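Putative tagatose-6-phosphate ketose/aldose isomerase (Escherichia coli, PDB 3C3J) is of unconfirmed function but belongs to the SIS-domain proteins, with two such domains, each built round a parallel beta-sheet. Local coordinates at residues Ala10-His22 with Thr348-Asp362. Residues are numbered along the deposited sequence; the frame is centred on the assembly and turned at random.
Sequences AATGTWTEEEIRH and TFALMQSLHMGNTPD
Helix 15-21 runs nearly antiparallel to helix 348-356 (164° between directions, axes 10.6 Å apart), so Ile-20 faces Thr-348 while Thr-12 lies beside Leu-355. After His-356 the second helix closes in a Schellman motif, with Gly-358 at positive phi, and the chain turns back to bring Asp-362 to the N-terminus of helix 15-21. There the carboxylate spans two first-turn amides: Trp-15 N gives to OD2 at 2.8 Å and Thr-16 N to OD1 at 2.9 Å, both on the syn side but tilted from the carboxylate plane. Thr-16 OG1, beside its own backbone N (chi1 -55°), adds a second bond to OD1 and takes one from a water shared with Pro-361 O. An acid suits a helix start, where the dipole probably stabilises its charge. Helix 335-356 belongs to the second SIS domain, a Rossmann-like alpha/beta fold with parallel strand order 2-1-3-4-5; segment 10-22 packs along its C-terminal part. Leu-351 has Thr-14 and Thr-16 on its CD1 side, CD1 3.7 Å from Thr-14 OG1, and Glu-17 on the other, CD2 3.7 Å from Glu-17 CB. Thr-14 is the N-cap, its OG1 accepting from Glu-17 N, and its methyl meets Pro-361 CG. Branched Ile-20 lays CG2 against Thr-348 CG2 at 3.6 Å, with Leu-208 touching both residues.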
loop_
_atom_site.group_PDB
_atom_site.type_symbol
_atom_site.label_atom_id
_atom_site.label_comp_id
_atom_site.label_asym_id
_atom_site.label_seq_id
_atom_site.Cartn_x
_atom_site.Cartn_y
_atom_site.Cartn_z
ATOM N N ALA A 10 0.400 35.192 -0.882
ATOM C CA ALA A 10 -0.346 34.173 -0.146
ATOM C C ALA A 10 -1.523 34.811 0.615
ATOM O O ALA A 10 -1.485 34.987 1.842
ATOM C CB ALA A 10 0.576 33.389 0.793
ATOM N N ALA A 11 -2.585 35.105 -0.122
ATOM C CA ALA A 11 -3.766 35.823 0.417
ATOM C C ALA A 11 -4.544 35.097 1.540
ATOM O O ALA A 11 -5.250 35.743 2.311
ATOM C CB ALA A 11 -4.699 36.217 -0.723
ATOM N N THR A 12 -4.404 33.780 1.689
ATOM C CA THR A 12 -4.959 33.133 2.879
ATOM C C THR A 12 -4.227 33.454 4.170
ATOM O O THR A 12 -4.738 33.158 5.237
ATOM C CB THR A 12 -4.994 31.600 2.783
ATOM O OG1 THR A 12 -3.659 31.089 2.764
ATOM C CG2 THR A 12 -5.778 31.158 1.550
ATOM N N GLY A 13 -3.032 34.016 4.078
ATOM C CA GLY A 13 -2.186 34.265 5.243
ATOM C C GLY A 13 -1.582 33.023 5.895
ATOM O O GLY A 13 -1.053 33.109 7.005
ATOM N N THR A 14 -1.642 31.875 5.210
ATOM C CA THR A 14 -1.195 30.606 5.771
ATOM C C THR A 14 0.212 30.268 5.271
ATOM O O THR A 14 0.578 30.598 4.141
ATOM C CB THR A 14 -2.184 29.428 5.447
ATOM O OG1 THR A 14 -2.242 29.180 4.033
ATOM C CG2 THR A 14 -3.612 29.739 5.971
ATOM N N TRP A 15 0.993 29.620 6.123
ATOM C CA TRP A 15 2.277 29.063 5.725
ATOM C C TRP A 15 2.085 28.013 4.635
ATOM O O TRP A 15 2.934 27.880 3.760
ATOM C CB TRP A 15 2.993 28.408 6.913
ATOM C CG TRP A 15 3.428 29.364 7.968
ATOM C CD1 TRP A 15 3.037 29.392 9.289
ATOM C CD2 TRP A 15 4.350 30.433 7.801
ATOM N NE1 TRP A 15 3.670 30.430 9.941
ATOM C CE2 TRP A 15 4.485 31.076 9.051
ATOM C CE3 TRP A 15 5.098 30.903 6.716
ATOM C CZ2 TRP A 15 5.321 32.174 9.237
ATOM C CZ3 TRP A 15 5.944 32.004 6.915
ATOM C CH2 TRP A 15 6.046 32.613 8.164
ATOM N N THR A 16 0.983 27.259 4.712
ATOM C CA THR A 16 0.727 26.172 3.763
ATOM C C THR A 16 0.591 26.740 2.349
ATOM O O THR A 16 1.195 26.206 1.410
ATOM C CB THR A 16 -0.484 25.294 4.197
ATOM O OG1 THR A 16 -0.261 24.806 5.533
ATOM C CG2 THR A 16 -0.662 24.085 3.264
ATOM N N GLU A 17 -0.134 27.851 2.198
ATOM C CA GLU A 17 -0.264 28.466 0.882
ATOM C C GLU A 17 1.075 28.963 0.354
ATOM O O GLU A 17 1.389 28.764 -0.825
ATOM C CB GLU A 17 -1.278 29.611 0.870
ATOM C CG GLU A 17 -1.379 30.219 -0.516
ATOM C CD GLU A 17 -2.343 31.375 -0.619
ATOM O OE1 GLU A 17 -2.830 31.862 0.433
ATOM O OE2 GLU A 17 -2.587 31.808 -1.765
ATOM N N GLU A 18 1.849 29.619 1.222
ATOM C CA GLU A 18 3.184 30.091 0.878
ATOM C C GLU A 18 4.067 28.943 0.376
ATOM O O GLU A 18 4.781 29.075 -0.606
ATOM C CB GLU A 18 3.830 30.741 2.100
ATOM C CG GLU A 18 5.099 31.557 1.794
ATOM C CD GLU A 18 6.393 30.743 1.765
ATOM O OE1 GLU A 18 6.523 29.800 2.566
ATOM O OE2 GLU A 18 7.294 31.063 0.934
ATOM N N GLU A 19 3.975 27.821 1.077
ATOM C CA GLU A 19 4.769 26.637 0.802
ATOM C C GLU A 19 4.326 25.943 -0.493
ATOM O O GLU A 19 5.149 25.417 -1.247
ATOM C CB GLU A 19 4.756 25.719 2.054
ATOM C CG GLU A 19 5.626 26.388 3.163
ATOM C CD GLU A 19 5.335 26.004 4.593
ATOM O OE1 GLU A 19 4.485 25.100 4.869
ATOM O OE2 GLU A 19 6.004 26.649 5.458
ATOM N N ILE A 20 3.037 25.963 -0.768
ATOM C CA ILE A 20 2.541 25.449 -2.042
ATOM C C ILE A 20 3.066 26.308 -3.183
ATOM O O ILE A 20 3.624 25.800 -4.164
ATOM C CB ILE A 20 1.004 25.393 -2.102
ATOM C CG1 ILE A 20 0.468 24.341 -1.133
ATOM C CG2 ILE A 20 0.548 25.091 -3.536
ATOM C CD1 ILE A 20 -1.032 24.490 -0.835
ATOM N N ARG A 21 2.931 27.626 -3.046
ATOM C CA ARG A 21 3.276 28.524 -4.151
ATOM C C ARG A 21 4.776 28.599 -4.466
ATOM O O ARG A 21 5.128 28.854 -5.616
ATOM C CB ARG A 21 2.718 29.915 -3.897
ATOM C CG ARG A 21 1.213 29.971 -3.946
ATOM C CD ARG A 21 0.744 31.398 -3.781
ATOM N NE ARG A 21 -0.710 31.576 -3.876
ATOM C CZ ARG A 21 -1.391 31.603 -5.020
ATOM N NH1 ARG A 21 -0.788 31.381 -6.169
ATOM N NH2 ARG A 21 -2.702 31.817 -5.012
ATOM N N HIS A 22 5.653 28.405 -3.474
ATOM C CA HIS A 22 7.106 28.454 -3.715
ATOM C C HIS A 22 7.738 27.151 -4.234
ATOM O O HIS A 22 8.958 27.061 -4.397
ATOM C CB HIS A 22 7.880 29.072 -2.523
ATOM C CG HIS A 22 8.026 28.208 -1.301
ATOM N ND1 HIS A 22 8.168 26.838 -1.332
ATOM C CD2 HIS A 22 8.134 28.561 0.004
ATOM C CE1 HIS A 22 8.344 26.388 -0.100
ATOM N NE2 HIS A 22 8.318 27.414 0.730
ATOM N N THR A 348 -3.754 22.205 -3.118
ATOM C CA THR A 348 -4.533 23.439 -3.098
ATOM C C THR A 348 -5.977 23.093 -2.783
ATOM O O THR A 348 -6.590 23.787 -1.998
ATOM C CB THR A 348 -4.365 24.248 -4.406
ATOM O OG1 THR A 348 -4.806 23.465 -5.524
ATOM C CG2 THR A 348 -2.898 24.611 -4.620
ATOM N N PHE A 349 -6.509 21.994 -3.314
ATOM C CA PHE A 349 -7.852 21.538 -2.899
ATOM C C PHE A 349 -7.987 21.347 -1.380
ATOM O O PHE A 349 -8.912 21.871 -0.742
ATOM C CB PHE A 349 -8.231 20.238 -3.608
ATOM C CG PHE A 349 -9.572 19.715 -3.219
ATOM C CD1 PHE A 349 -10.718 20.436 -3.516
ATOM C CD2 PHE A 349 -9.712 18.501 -2.574
ATOM C CE1 PHE A 349 -11.977 19.953 -3.172
ATOM C CE2 PHE A 349 -10.970 18.034 -2.234
ATOM C CZ PHE A 349 -12.097 18.770 -2.545
ATOM N N ALA A 350 -7.060 20.585 -0.796
ATOM C CA ALA A 350 -7.086 20.317 0.629
ATOM C C ALA A 350 -7.000 21.598 1.481
ATOM O O ALA A 350 -7.730 21.745 2.469
ATOM C CB ALA A 350 -5.951 19.305 0.991
ATOM N N LEU A 351 -6.125 22.521 1.087
ATOM C CA LEU A 351 -5.957 23.787 1.804
ATOM C C LEU A 351 -7.286 24.566 1.836
ATOM O O LEU A 351 -7.696 25.054 2.899
ATOM C CB LEU A 351 -4.847 24.610 1.153
ATOM C CG LEU A 351 -4.637 26.051 1.642
ATOM C CD1 LEU A 351 -4.174 26.128 3.102
ATOM C CD2 LEU A 351 -3.741 26.818 0.697
HETATM N N MSE A 352 -7.969 24.646 0.686
HETATM C CA MSE A 352 -9.216 25.415 0.564
HETATM C C MSE A 352 -10.433 24.724 1.181
HETATM O O MSE A 352 -11.331 25.396 1.702
HETATM C CB MSE A 352 -9.471 25.799 -0.896
HETATM C CG MSE A 352 -8.341 26.599 -1.539
HETATM SE SE MSE A 352 -7.613 28.133 -0.439
HETATM C CE MSE A 352 -7.162 27.346 1.270
ATOM N N GLN A 353 -10.463 23.399 1.157
ATOM C CA GLN A 353 -11.462 22.677 1.933
ATOM C C GLN A 353 -11.304 22.984 3.428
ATOM O O GLN A 353 -12.290 23.205 4.128
ATOM C CB GLN A 353 -11.347 21.166 1.695
ATOM C CG GLN A 353 -11.770 20.722 0.296
ATOM C CD GLN A 353 -13.240 20.966 0.022
ATOM O OE1 GLN A 353 -13.605 21.833 -0.782
ATOM N NE2 GLN A 353 -14.089 20.235 0.714
ATOM N N SER A 354 -10.062 22.992 3.905
ATOM C CA SER A 354 -9.751 23.249 5.308
ATOM C C SER A 354 -10.234 24.639 5.703
ATOM O O SER A 354 -10.923 24.818 6.716
ATOM C CB SER A 354 -8.238 23.154 5.519
ATOM O OG SER A 354 -7.858 23.367 6.868
ATOM N N LEU A 355 -9.867 25.628 4.898
ATOM C CA LEU A 355 -10.248 27.001 5.187
ATOM C C LEU A 355 -11.754 27.188 5.099
ATOM O O LEU A 355 -12.351 27.858 5.957
ATOM C CB LEU A 355 -9.533 27.951 4.235
ATOM C CG LEU A 355 -8.056 28.125 4.575
ATOM C CD1 LEU A 355 -7.348 28.906 3.498
ATOM C CD2 LEU A 355 -7.898 28.796 5.948
ATOM N N HIS A 356 -12.371 26.591 4.079
ATOM C CA HIS A 356 -13.823 26.691 3.867
ATOM C C HIS A 356 -14.632 26.177 5.055
ATOM O O HIS A 356 -15.701 26.708 5.373
ATOM C CB HIS A 356 -14.224 25.938 2.608
ATOM C CG HIS A 356 -15.674 26.049 2.272
ATOM N ND1 HIS A 356 -16.201 27.141 1.617
ATOM C CD2 HIS A 356 -16.707 25.202 2.490
ATOM C CE1 HIS A 356 -17.502 26.965 1.450
ATOM N NE2 HIS A 356 -17.835 25.799 1.976
HETATM N N MSE A 357 -14.134 25.145 5.719
HETATM C CA MSE A 357 -14.827 24.624 6.888
HETATM C C MSE A 357 -14.420 25.323 8.190
HETATM O O MSE A 357 -14.776 24.858 9.271
HETATM C CB MSE A 357 -14.575 23.126 7.011
HETATM C CG MSE A 357 -13.166 22.781 7.430
HETATM SE SE MSE A 357 -12.984 20.866 7.826
HETATM C CE MSE A 357 -14.041 20.829 9.512
ATOM N N GLY A 358 -13.648 26.403 8.106
ATOM C CA GLY A 358 -13.292 27.176 9.296
ATOM C C GLY A 358 -12.122 26.631 10.099
ATOM O O GLY A 358 -11.883 27.053 11.236
ATOM N N ASN A 359 -11.377 25.698 9.519
ATOM C CA ASN A 359 -10.208 25.149 10.192
ATOM C C ASN A 359 -8.985 26.038 9.960
ATOM O O ASN A 359 -9.019 26.937 9.137
ATOM C CB ASN A 359 -9.954 23.714 9.725
ATOM C CG ASN A 359 -9.116 22.912 10.710
ATOM O OD1 ASN A 359 -8.800 23.369 11.826
ATOM N ND2 ASN A 359 -8.732 21.711 10.297
ATOM N N THR A 360 -7.931 25.801 10.737
ATOM C CA THR A 360 -6.676 26.509 10.629
ATOM C C THR A 360 -5.667 25.535 9.999
ATOM O O THR A 360 -5.128 24.686 10.683
ATOM C CB THR A 360 -6.208 26.981 12.028
ATOM O OG1 THR A 360 -6.247 25.884 12.941
ATOM C CG2 THR A 360 -7.135 28.091 12.582
ATOM N N PRO A 361 -5.443 25.636 8.677
ATOM C CA PRO A 361 -4.684 24.576 7.993
ATOM C C PRO A 361 -3.248 24.370 8.459
ATOM O O PRO A 361 -2.758 23.255 8.359
ATOM C CB PRO A 361 -4.720 24.989 6.505
ATOM C CG PRO A 361 -5.164 26.375 6.471
ATOM C CD PRO A 361 -5.889 26.691 7.747
ATOM N N ASP A 362 -2.578 25.422 8.946
ATOM C CA ASP A 362 -1.179 25.296 9.368
ATOM C C ASP A 362 -1.064 24.435 10.631
ATOM O O ASP A 362 -0.021 23.851 10.880
ATOM C CB ASP A 362 -0.544 26.673 9.610
ATOM C CG ASP A 362 -0.402 27.504 8.338
ATOM O OD1 ASP A 362 -0.452 26.944 7.208
ATOM O OD2 ASP A 362 -0.221 28.733 8.470
HETATM O O HOH W 1 -0.448 22.491 7.044
#